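Local coordinates for actin-binding protein (Saccharomyces cerevisiae, PDB 1HQZ) that binds actin filaments through this N-terminal cofilin-homology domain and recruits the ARP2/3 complex to their sides to regulate actin assembly, at residues K41-E46 and V64-A69; K80-G85 and V116-R121. All blocks are in the same frame, centred on the assembly; numbering follows the deposited sequence.

Interaction 1 (K41-E46 and V64-A69)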
# COMPACT_ATOMS: atom_id res chain seq x y z
N LYS A 41 16.50 0.40 -7.76
CA LYS A 41 15.95 -0.23 -6.55
C LYS A 41 15.47 0.78 -5.51
O LYS A 41 15.41 0.46 -4.33
CB LYS A 41 16.97 -1.17 -5.91
CG LYS A 41 17.32 -2.37 -6.77
CD LYS A 41 18.36 -3.22 -6.09
CE LYS A 41 18.86 -4.32 -7.02
NZ LYS A 41 20.00 -5.05 -6.41
N GLU A 42 15.15 1.98 -5.96
CA GLU A 42 14.66 3.02 -5.06
C GLU A 42 13.13 3.06 -5.17
O GLU A 42 12.59 3.03 -6.28
CB GLU A 42 15.24 4.38 -5.47
CG GLU A 42 16.75 4.38 -5.67
CD GLU A 42 17.29 5.72 -6.15
OE1 GLU A 42 16.78 6.25 -7.17
OE2 GLU A 42 18.22 6.25 -5.51
N TYR A 43 12.44 3.10 -4.04
CA TYR A 43 10.99 3.14 -4.08
C TYR A 43 10.45 4.54 -4.28
O TYR A 43 10.88 5.49 -3.62
CB TYR A 43 10.38 2.54 -2.82
CG TYR A 43 10.26 1.04 -2.86
CD1 TYR A 43 11.37 0.22 -2.64
CD2 TYR A 43 9.04 0.42 -3.16
CE1 TYR A 43 11.28 -1.17 -2.72
CE2 TYR A 43 8.93 -0.96 -3.24
CZ TYR A 43 10.05 -1.75 -3.02
OH TYR A 43 9.95 -3.13 -3.10
N GLU A 44 9.49 4.66 -5.20
CA GLU A 44 8.86 5.94 -5.48
C GLU A 44 7.41 5.68 -5.91
O GLU A 44 7.04 4.55 -6.23
CB GLU A 44 9.62 6.68 -6.57
CG GLU A 44 9.72 5.92 -7.88
CD GLU A 44 10.65 6.62 -8.87
OE1 GLU A 44 10.76 6.15 -10.02
OE2 GLU A 44 11.26 7.64 -8.48
N PRO A 45 6.58 6.73 -5.91
CA PRO A 45 5.18 6.56 -6.31
C PRO A 45 5.09 6.01 -7.72
O PRO A 45 5.67 6.57 -8.64
CB PRO A 45 4.63 7.98 -6.22
CG PRO A 45 5.43 8.58 -5.12
CD PRO A 45 6.83 8.11 -5.46
N GLU A 46 4.37 4.91 -7.89
CA GLU A 46 4.23 4.36 -9.22
C GLU A 46 2.90 4.80 -9.80
O GLU A 46 2.81 5.18 -10.96
CB GLU A 46 4.28 2.84 -9.20
CG GLU A 46 4.08 2.25 -10.57
CD GLU A 46 4.45 0.79 -10.64
OE1 GLU A 46 3.57 -0.08 -10.44
OE2 GLU A 46 5.65 0.52 -10.87
N VAL A 64 7.91 -6.32 -5.83
CA VAL A 64 7.43 -6.22 -4.46
C VAL A 64 7.01 -4.76 -4.34
O VAL A 64 7.81 -3.85 -4.58
CB VAL A 64 8.56 -6.49 -3.45
CG1 VAL A 64 8.11 -6.12 -2.04
CG2 VAL A 64 8.95 -7.94 -3.50
N GLN A 65 5.76 -4.52 -3.97
CA GLN A 65 5.28 -3.15 -3.86
C GLN A 65 4.46 -2.94 -2.60
O GLN A 65 4.06 -3.89 -1.94
CB GLN A 65 4.42 -2.80 -5.07
CG GLN A 65 5.08 -3.06 -6.42
CD GLN A 65 4.12 -2.90 -7.57
OE1 GLN A 65 3.05 -3.52 -7.60
NE2 GLN A 65 4.48 -2.06 -8.53
N TYR A 66 4.19 -1.68 -2.29
CA TYR A 66 3.39 -1.37 -1.13
C TYR A 66 2.32 -0.41 -1.56
O TYR A 66 2.58 0.52 -2.33
CB TYR A 66 4.27 -0.77 -0.02
CG TYR A 66 5.43 -1.68 0.32
CD1 TYR A 66 6.61 -1.64 -0.43
CD2 TYR A 66 5.32 -2.64 1.31
CE1 TYR A 66 7.64 -2.55 -0.20
CE2 TYR A 66 6.34 -3.56 1.55
CZ TYR A 66 7.49 -3.51 0.79
OH TYR A 66 8.48 -4.44 0.99
N GLY A 67 1.10 -0.67 -1.09
CA GLY A 67 -0.02 0.18 -1.43
C GLY A 67 -0.61 0.79 -0.18
O GLY A 67 -0.51 0.23 0.92
N LEU A 68 -1.24 1.95 -0.36
CA LEU A 68 -1.86 2.68 0.74
C LEU A 68 -3.18 3.21 0.23
O LEU A 68 -3.22 3.82 -0.84
CB LEU A 68 -0.96 3.86 1.13
CG LEU A 68 -1.47 4.90 2.12
CD1 LEU A 68 -1.44 4.33 3.52
CD2 LEU A 68 -0.59 6.15 2.03
N ALA A 69 -4.25 2.98 0.97
CA ALA A 69 -5.53 3.50 0.50
C ALA A 69 -6.44 3.92 1.63
O ALA A 69 -6.47 3.31 2.70
CB ALA A 69 -6.23 2.46 -0.37
O HOH W 1 10.65 -4.11 -0.71
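The phenol of Y43 reaches V64 and Y66 across the mixed beta-sheet of the ADF-homology (cofilin-like) fold, from the outermost strand 43-49 to strand 65-71, with strand 32-37 lying between the two. Y43 turns CG anti to its carbonyl carbon, beside the backbone N, and the ring extends from there toward strand 65-71. Its hydroxyl grips the backbone directly: Y43 OH donates to V64 O at 2.7 Å, coming from above the carbonyl plane, 49° out of it. The same oxygen accepts a hydrogen bond from a water at 2.7 Å, and that water is also bonded to Y66 OH, 2.8 Å away. Beside the hydroxyls the two tyrosine rings meet obliquely, their planes 58° apart, with Y43 CE2 lying 3.7 Å from Y66 CE1 at the edge of the Y66 ring. V64 adds its CB and CG1, which both touch the hydroxyl oxygen of Y43. A phenylalanine in place of Y43 would probably leave V64 O without this donor and the water without one of its two tyrosine anchors. A second polar link is looser: Q65 NE2 makes a weak hydrogen bond of 2.9 Å to E46 OE1, the amide and carboxylate planes being turned 67° apart.

Further out, strand 32-37 is bonded through the backbone of I35 to Y66 and of S36 to E44, while P37 touches Y43. F99 and N102 of helix 93-110 pack on Y66. The amide of Q65 is held at both ends, by D60 N at OE1 and by S36 OG at NE2.

Interaction 2 (K80-G85 and V116-R121)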
# COMPACT_ATOMS: atom_id res chain seq x y z
N LYS A 80 -11.21 4.67 6.68
CA LYS A 80 -10.09 3.99 7.30
C LYS A 80 -8.94 3.78 6.33
O LYS A 80 -9.10 3.85 5.11
CB LYS A 80 -10.56 2.67 7.90
CG LYS A 80 -11.50 2.88 9.09
CD LYS A 80 -12.03 1.58 9.63
CE LYS A 80 -13.00 1.83 10.76
NZ LYS A 80 -13.73 0.59 11.14
N ILE A 81 -7.77 3.53 6.89
CA ILE A 81 -6.58 3.34 6.08
C ILE A 81 -6.12 1.89 6.03
O ILE A 81 -6.02 1.21 7.06
CB ILE A 81 -5.41 4.24 6.60
CG1 ILE A 81 -5.66 5.72 6.31
CG2 ILE A 81 -4.13 3.89 5.88
CD1 ILE A 81 -6.98 6.26 6.73
N ILE A 82 -5.86 1.42 4.82
CA ILE A 82 -5.37 0.06 4.65
C ILE A 82 -4.02 0.11 3.93
O ILE A 82 -3.80 0.95 3.06
CB ILE A 82 -6.38 -0.82 3.84
CG1 ILE A 82 -5.78 -2.21 3.61
CG2 ILE A 82 -6.73 -0.14 2.52
CD1 ILE A 82 -6.74 -3.23 2.99
N ILE A 83 -3.09 -0.73 4.35
CA ILE A 83 -1.81 -0.78 3.68
C ILE A 83 -1.68 -2.20 3.17
O ILE A 83 -2.11 -3.15 3.84
CB ILE A 83 -0.64 -0.44 4.60
CG1 ILE A 83 -0.59 -1.40 5.79
CG2 ILE A 83 -0.76 0.99 5.07
CD1 ILE A 83 0.69 -1.30 6.60
N ILE A 84 -1.11 -2.34 1.99
CA ILE A 84 -0.94 -3.65 1.39
C ILE A 84 0.51 -3.95 1.06
O ILE A 84 1.18 -3.17 0.40
CB ILE A 84 -1.81 -3.76 0.11
CG1 ILE A 84 -3.29 -3.80 0.51
CG2 ILE A 84 -1.43 -5.01 -0.69
CD1 ILE A 84 -4.24 -3.76 -0.64
N GLY A 85 0.98 -5.09 1.56
CA GLY A 85 2.32 -5.53 1.28
C GLY A 85 2.18 -6.55 0.16
O GLY A 85 1.75 -7.68 0.38
N VAL A 116 -5.79 -1.25 8.82
CA VAL A 116 -5.71 -2.63 8.35
C VAL A 116 -4.43 -2.89 7.57
O VAL A 116 -4.02 -2.07 6.74
CB VAL A 116 -6.90 -2.96 7.44
CG1 VAL A 116 -6.83 -4.41 7.01
CG2 VAL A 116 -8.20 -2.68 8.17
N GLN A 117 -3.79 -4.02 7.84
CA GLN A 117 -2.57 -4.41 7.17
C GLN A 117 -2.76 -5.78 6.54
O GLN A 117 -3.08 -6.74 7.24
CB GLN A 117 -1.39 -4.47 8.14
CG GLN A 117 -0.09 -4.90 7.47
CD GLN A 117 1.10 -4.99 8.41
OE1 GLN A 117 2.22 -5.22 7.97
NE2 GLN A 117 0.87 -4.83 9.70
N VAL A 118 -2.54 -5.87 5.23
CA VAL A 118 -2.70 -7.11 4.50
C VAL A 118 -1.47 -7.47 3.68
O VAL A 118 -0.79 -6.60 3.14
CB VAL A 118 -3.92 -7.03 3.53
CG1 VAL A 118 -3.96 -8.26 2.63
CG2 VAL A 118 -5.22 -6.94 4.32
N THR A 119 -1.18 -8.76 3.61
CA THR A 119 -0.08 -9.28 2.82
C THR A 119 -0.75 -9.95 1.61
O THR A 119 -1.68 -10.75 1.76
CB THR A 119 0.76 -10.31 3.60
OG1 THR A 119 1.50 -9.65 4.64
CG2 THR A 119 1.73 -11.02 2.67
N ALA A 120 -0.29 -9.61 0.41
CA ALA A 120 -0.87 -10.17 -0.80
C ALA A 120 0.19 -10.68 -1.77
O ALA A 120 1.30 -10.16 -1.83
CB ALA A 120 -1.72 -9.11 -1.49
N ARG A 121 -0.18 -11.71 -2.54
CA ARG A 121 0.71 -12.33 -3.53
C ARG A 121 0.12 -12.29 -4.94
O ARG A 121 0.85 -12.30 -5.92
CB ARG A 121 0.96 -13.79 -3.17
CG ARG A 121 1.90 -14.01 -2.02
CD ARG A 121 1.98 -15.49 -1.69
NE ARG A 121 2.09 -16.30 -2.90
CZ ARG A 121 1.19 -17.19 -3.30
NH1 ARG A 121 0.09 -17.39 -2.57
NH2 ARG A 121 1.37 -17.86 -4.43
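Strands 80-86 and 116-120 are the two parallel strands of a beta-alpha-beta unit, joined through helix 93-110. The ladder is regular: I81 O accepts from V116 N, I83 brackets V116 and V118 by its N and O, and G85 does the same with V118 and A120. The bond from G85 N to V118 O is 2.8 Å long and nearly straight, at 176°. CA-H...O contacts accompany the hydrogen bonds, as between I82 CA and V116 O at 3.3 Å.

On one face, I82 crosses V116 obliquely, its CG1 4.1 Å from V116 CB, and its CD1 touches V118 CG2 at 4.2 Å. I84 CG2 meets A120 CB at the same separation. L131 of helix 128-136 packs on I82 and V118 and I135 on I82 and V116, while L126 meets I84. On the other face I83 holds CG1 between its backbone N and carbonyl carbon (chi1 58°), and CD1 beyond it rests 3.8 Å from Q117 CG. Here the cover is helix 93-110, with A107 on I83 and F103 on Q117 and T119. A parallel strand pair sandwiched between its own crossover helix and a second helix on the opposite face belongs to the central sheet of the ADF-homology fold.

Interactions 1 and 2 lie on the same sheet with their centres about 13 Å apart, and they meet where strand 65-71 pairs antiparallel with strand 80-86. Two probable backbone hydrogen bonds make the junction: I84 N lies 2.8 Å from G67 O, and I82 N lies 2.9 Å from A69 O. L68 CD1 packs against I81 CG2 at 3.6 Å. Interaction 1 spans strand 32-37 to reach the outermost strand 43-49, whereas interaction 2 adds the parallel strand 116-120 at the other margin; together they involve both outermost strands. Helix 93-110 is common to both, since F99 touches V64 and Y66 in the first and T119 in the second.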